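Local coordinates for beta-agarase B (Zobellia galactanivorans, PDB 4ATF), which cleaves the beta-1,4 linkages between beta-D-galactose and 3,6-anhydro-alpha-L-galactose in agarose, with retention of the anomeric configuration, at residues G225-T237 against G241-K253. The protein carries 1 engineered substitution. Numbering follows the deposited sequence.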
loop_
_atom_site.group_PDB
_atom_site.type_symbol
_atom_site.label_atom_id
_atom_site.label_comp_id
_atom_site.label_asym_id
_atom_site.label_seq_id
_atom_site.Cartn_x
_atom_site.Cartn_y
_atom_site.Cartn_z
ATOM N N GLY A 225 -17.251 -11.057 -4.673
ATOM C CA GLY A 225 -18.361 -11.721 -3.938
ATOM C C GLY A 225 -18.291 -11.590 -2.410
ATOM O O GLY A 225 -17.211 -11.387 -1.829
ATOM N N LYS A 226 -19.452 -11.752 -1.763
ATOM C CA LYS A 226 -19.576 -11.481 -0.316
ATOM C C LYS A 226 -18.754 -12.439 0.545
ATOM O O LYS A 226 -18.174 -11.992 1.542
ATOM C CB LYS A 226 -21.049 -11.525 0.117
ATOM C CG LYS A 226 -21.989 -10.550 -0.663
ATOM C CD LYS A 226 -23.465 -10.915 -0.442
ATOM C CE LYS A 226 -24.434 -10.129 -1.409
ATOM N NZ LYS A 226 -25.876 -10.277 -1.064
ATOM N N ASP A 227 -18.656 -13.710 0.134
ATOM C CA ASP A 227 -18.004 -14.773 0.914
ATOM C C ASP A 227 -16.471 -14.532 1.052
ATOM O O ASP A 227 -15.870 -14.979 2.033
ATOM C CB ASP A 227 -18.216 -16.166 0.282
ATOM C CG ASP A 227 -19.678 -16.665 0.356
ATOM O OD1 ASP A 227 -20.549 -16.053 1.032
ATOM O OD2 ASP A 227 -19.977 -17.725 -0.258
ATOM N N ILE A 228 -15.835 -13.857 0.082
ATOM C CA ILE A 228 -14.392 -13.529 0.222
ATOM C C ILE A 228 -14.183 -12.041 0.673
ATOM O O ILE A 228 -13.203 -11.732 1.382
ATOM C CB ILE A 228 -13.577 -13.865 -1.048
ATOM C CG1 ILE A 228 -12.071 -13.632 -0.837
ATOM C CG2 ILE A 228 -14.027 -12.984 -2.212
ATOM C CD1 ILE A 228 -11.209 -14.342 -1.898
ATOM N N ILE A 229 -15.092 -11.135 0.311
ATOM C CA ILE A 229 -14.840 -9.689 0.635
ATOM C C ILE A 229 -15.185 -9.403 2.129
ATOM O O ILE A 229 -14.411 -8.736 2.863
ATOM C CB ILE A 229 -15.691 -8.756 -0.278
ATOM C CG1 ILE A 229 -15.224 -8.869 -1.758
ATOM C CG2 ILE A 229 -15.650 -7.264 0.205
ATOM C CD1 ILE A 229 -14.070 -7.996 -2.162
ATOM N N ASP A 230 -16.307 -9.960 2.593
ATOM C CA ASP A 230 -16.735 -9.783 4.013
ATOM C C ASP A 230 -17.557 -10.975 4.609
ATOM O O ASP A 230 -18.708 -10.790 4.985
ATOM C CB ASP A 230 -17.559 -8.516 4.129
ATOM C CG ASP A 230 -17.877 -8.146 5.614
ATOM O OD1 ASP A 230 -17.110 -8.556 6.546
ATOM O OD2 ASP A 230 -18.903 -7.454 5.840
ATOM N N PRO A 231 -16.982 -12.197 4.680
ATOM C CA PRO A 231 -17.762 -13.356 5.192
ATOM C C PRO A 231 -18.178 -13.214 6.696
ATOM O O PRO A 231 -19.156 -13.840 7.116
ATOM C CB PRO A 231 -16.781 -14.528 5.002
ATOM C CG PRO A 231 -15.361 -13.847 5.116
ATOM C CD PRO A 231 -15.577 -12.552 4.366
ATOM N N LYS A 232 -17.467 -12.388 7.478
ATOM C CA LYS A 232 -17.788 -12.254 8.907
ATOM C C LYS A 232 -18.772 -11.104 9.180
ATOM O O LYS A 232 -19.008 -10.770 10.340
ATOM C CB LYS A 232 -16.497 -12.021 9.719
ATOM C CG LYS A 232 -15.509 -13.122 9.630
ATOM C CD LYS A 232 -14.289 -12.875 10.613
ATOM C CE LYS A 232 -13.300 -13.941 10.584
ATOM N NZ LYS A 232 -12.256 -13.820 11.690
ATOM N N HIS A 233 -19.271 -10.460 8.121
ATOM C CA HIS A 233 -20.259 -9.354 8.217
ATOM C C HIS A 233 -19.675 -8.196 9.087
ATOM O O HIS A 233 -20.410 -7.535 9.851
ATOM C CB HIS A 233 -21.638 -9.794 8.776
ATOM C CG HIS A 233 -22.378 -10.805 7.936
ATOM N ND1 HIS A 233 -23.740 -10.741 7.748
ATOM C CD2 HIS A 233 -21.954 -11.901 7.253
ATOM C CE1 HIS A 233 -24.136 -11.770 7.016
ATOM N NE2 HIS A 233 -23.067 -12.486 6.693
ATOM N N PHE A 234 -18.380 -7.913 8.944
ATOM C CA PHE A 234 -17.815 -6.741 9.696
ATOM C C PHE A 234 -18.358 -5.446 9.104
ATOM O O PHE A 234 -18.300 -4.392 9.740
ATOM C CB PHE A 234 -16.297 -6.663 9.602
ATOM C CG PHE A 234 -15.584 -7.610 10.504
ATOM C CD1 PHE A 234 -16.303 -8.574 11.306
ATOM C CD2 PHE A 234 -14.191 -7.548 10.605
ATOM C CE1 PHE A 234 -15.583 -9.470 12.174
ATOM C CE2 PHE A 234 -13.470 -8.450 11.514
ATOM C CZ PHE A 234 -14.151 -9.388 12.245
ATOM N N THR A 235 -18.873 -5.526 7.874
ATOM C CA THR A 235 -19.452 -4.331 7.266
ATOM C C THR A 235 -20.957 -4.147 7.460
ATOM O O THR A 235 -21.547 -3.276 6.800
ATOM C CB THR A 235 -19.065 -4.184 5.748
ATOM O OG1 THR A 235 -19.761 -5.147 4.931
ATOM C CG2 THR A 235 -17.497 -4.253 5.548
ATOM N N ASN A 236 -21.594 -4.949 8.329
ATOM C CA ASN A 236 -23.032 -4.743 8.611
ATOM C C ASN A 236 -23.201 -3.256 9.083
ATOM O O ASN A 236 -22.367 -2.768 9.926
ATOM C CB ASN A 236 -23.518 -5.612 9.797
ATOM C CG ASN A 236 -24.028 -6.982 9.377
ATOM O OD1 ASN A 236 -24.237 -7.243 8.200
ATOM N ND2 ASN A 236 -24.315 -7.834 10.358
ATOM N N THR A 237 -24.246 -2.568 8.631
ATOM C CA THR A 237 -24.539 -1.246 9.186
ATOM C C THR A 237 -25.143 -1.388 10.630
ATOM O O THR A 237 -24.958 -0.521 11.464
ATOM C CB THR A 237 -25.495 -0.425 8.275
ATOM O OG1 THR A 237 -26.697 -1.146 8.118
ATOM C CG2 THR A 237 -24.962 -0.221 6.848
ATOM N N GLY A 241 -20.293 -7.958 12.633
ATOM C CA GLY A 241 -19.830 -9.269 13.143
ATOM C C GLY A 241 -20.943 -10.280 13.447
ATOM O O GLY A 241 -20.667 -11.423 13.789
ATOM N N ASN A 242 -22.200 -9.864 13.297
ATOM C CA ASN A 242 -23.321 -10.767 13.490
ATOM C C ASN A 242 -23.736 -11.402 12.153
ATOM O O ASN A 242 -24.409 -10.721 11.349
ATOM C CB ASN A 242 -24.526 -10.041 14.122
ATOM C CG ASN A 242 -25.616 -11.009 14.548
ATOM O OD1 ASN A 242 -25.581 -12.190 14.194
ATOM N ND2 ASN A 242 -26.596 -10.516 15.319
ATOM N N THR A 243 -23.349 -12.658 11.923
ATOM C CA THR A 243 -23.635 -13.314 10.632
ATOM C C THR A 243 -25.134 -13.729 10.405
ATOM O O THR A 243 -25.510 -14.088 9.267
ATOM C CB THR A 243 -22.680 -14.478 10.344
ATOM O OG1 THR A 243 -22.963 -15.549 11.225
ATOM C CG2 THR A 243 -21.184 -14.023 10.502
ATOM N N GLU A 244 -25.963 -13.629 11.449
ATOM C CA GLU A 244 -27.388 -13.937 11.345
ATOM C C GLU A 244 -28.178 -12.802 10.695
ATOM O O GLU A 244 -29.308 -12.979 10.351
ATOM C CB GLU A 244 -28.019 -14.260 12.724
ATOM C CG GLU A 244 -27.643 -15.637 13.244
ATOM C CD GLU A 244 -28.818 -16.377 13.843
ATOM O OE1 GLU A 244 -29.763 -15.750 14.390
ATOM O OE2 GLU A 244 -28.795 -17.621 13.768
ATOM N N ILE A 245 -27.594 -11.620 10.565
ATOM C CA ILE A 245 -28.310 -10.523 9.928
ATOM C C ILE A 245 -27.410 -9.903 8.872
ATOM O O ILE A 245 -26.193 -9.826 9.079
ATOM C CB ILE A 245 -28.899 -9.490 10.970
ATOM C CG1 ILE A 245 -27.852 -9.079 12.033
ATOM C CG2 ILE A 245 -30.246 -10.036 11.646
ATOM C CD1 ILE A 245 -28.484 -8.384 13.240
ATOM N N ASP A 246 -27.997 -9.532 7.717
ATOM C CA ASP A 246 -27.180 -9.061 6.609
ATOM C C ASP A 246 -27.564 -7.644 6.207
ATOM O O ASP A 246 -28.551 -7.429 5.479
ATOM C CB ASP A 246 -27.274 -10.015 5.400
ATOM C CG ASP A 246 -26.184 -9.763 4.341
ATOM O OD1 ASP A 246 -25.399 -8.780 4.443
ATOM O OD2 ASP A 246 -26.090 -10.578 3.383
ATOM N N THR A 247 -26.771 -6.685 6.659
ATOM C CA THR A 247 -26.874 -5.290 6.183
ATOM C C THR A 247 -25.457 -4.901 5.734
ATOM O O THR A 247 -25.055 -3.719 5.883
ATOM C CB THR A 247 -27.374 -4.348 7.342
ATOM O OG1 THR A 247 -26.602 -4.661 8.515
ATOM C CG2 THR A 247 -28.923 -4.525 7.612
ATOM N N ARG A 248 -24.689 -5.880 5.200
ATOM C CA ARG A 248 -23.299 -5.606 4.797
ATOM C C ARG A 248 -23.193 -4.527 3.735
ATOM O O ARG A 248 -23.976 -4.536 2.743
ATOM C CB ARG A 248 -22.635 -6.872 4.241
ATOM C CG ARG A 248 -22.284 -7.889 5.341
ATOM C CD ARG A 248 -21.622 -9.112 4.742
ATOM N NE ARG A 248 -22.637 -9.958 4.141
ATOM C CZ ARG A 248 -22.416 -11.191 3.685
ATOM N NH1 ARG A 248 -21.191 -11.736 3.761
ATOM N NH2 ARG A 248 -23.436 -11.883 3.151
ATOM N N THR A 249 -22.257 -3.597 3.897
ATOM C CA THR A 249 -22.061 -2.554 2.878
ATOM C C THR A 249 -21.031 -2.973 1.774
ATOM O O THR A 249 -20.989 -2.432 0.648
ATOM C CB THR A 249 -21.540 -1.226 3.518
ATOM O OG1 THR A 249 -20.223 -1.461 4.067
ATOM C CG2 THR A 249 -22.503 -0.740 4.615
ATOM N N GLY A 250 -20.147 -3.886 2.121
ATOM C CA GLY A 250 -18.983 -4.179 1.247
ATOM C C GLY A 250 -17.972 -3.032 1.339
ATOM O O GLY A 250 -18.061 -2.178 2.267
ATOM N N LEU A 251 -17.077 -2.979 0.359
ATOM C CA LEU A 251 -16.068 -1.875 0.281
ATOM C C LEU A 251 -16.698 -0.648 -0.414
ATOM O O LEU A 251 -16.488 -0.395 -1.595
ATOM C CB LEU A 251 -14.797 -2.380 -0.433
ATOM C CG LEU A 251 -14.026 -3.524 0.319
ATOM C CD1 LEU A 251 -12.971 -4.158 -0.597
ATOM C CD2 LEU A 251 -13.360 -2.960 1.561
ATOM N N ASN A 252 -17.510 0.101 0.309
ATOM C CA ASN A 252 -18.338 1.152 -0.308
ATOM C C ASN A 252 -17.822 2.547 0.043
ATOM O O ASN A 252 -18.233 3.536 -0.588
ATOM C CB ASN A 252 -19.806 1.051 0.176
ATOM C CG ASN A 252 -19.957 1.450 1.696
ATOM O OD1 ASN A 252 -19.303 0.829 2.581
ATOM N ND2 ASN A 252 -20.707 2.530 1.971
ATOM N N LYS A 253 -16.965 2.661 1.063
ATOM C CA LYS A 253 -16.645 4.026 1.551
ATOM C C LYS A 253 -15.544 4.665 0.703
ATOM O O LYS A 253 -14.570 3.974 0.337
ATOM C CB LYS A 253 -16.191 3.961 3.030
ATOM C CG LYS A 253 -17.351 3.496 4.003
ATOM C CD LYS A 253 -16.862 3.280 5.424
ATOM C CE LYS A 253 -18.089 2.876 6.271
ATOM N NZ LYS A 253 -17.707 2.222 7.646
HETATM O O HOH W 1 -25.588 -9.020 1.181
HETATM O O HOH W 2 -20.961 -14.447 3.049
HETATM O O HOH W 3 -18.522 -12.989 12.278
#
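Arg248 lies flat on the His233 ring, the two planes 12° apart and their centres 3.7 Å apart. This stack sits in the long connection, with the short helix 226-229 at its start, between strands 218-224 and 255-262 of the GH16 catalytic domain, a beta-jelly roll. The connection doubles back on itself, so its two halves pack together beside strand 164-172. Lys226 CB lies over the other face of the guanidinium, offset toward its rim. In the plane of that group, NH1 of Arg248 donates to Asp230 O at 2.9 Å. NE and NH2 grip the Asp246 carboxylate side-on in a salt bridge, with Arg248 NH2 3.0 Å from Asp246 OD2. The Arg248 chain bends at its third torsion (chi3 -78°), which turns the guanidinium over the ring. Its CD also rests over the ring as a CH-pi contact. Thr243 CA covers the opposite face of His233, 3.8 Å from the ring centroid. An alanine in place of Arg248 is likely to uncover one face of His233 and to leave Asp246 without its salt-bridge partner. Asn236 is the third major residue. Its OD1 accepts from Thr247 N at 3.0 Å, and its backbone forms a single beta bridge with Arg248. Asn236 ND2 also donates to Asp239 O. His233 ND1 and Asn236 ND2 both donate to Ile245 O, at 2.9 Å and 3.0 Å, from opposite faces of the carbonyl plane.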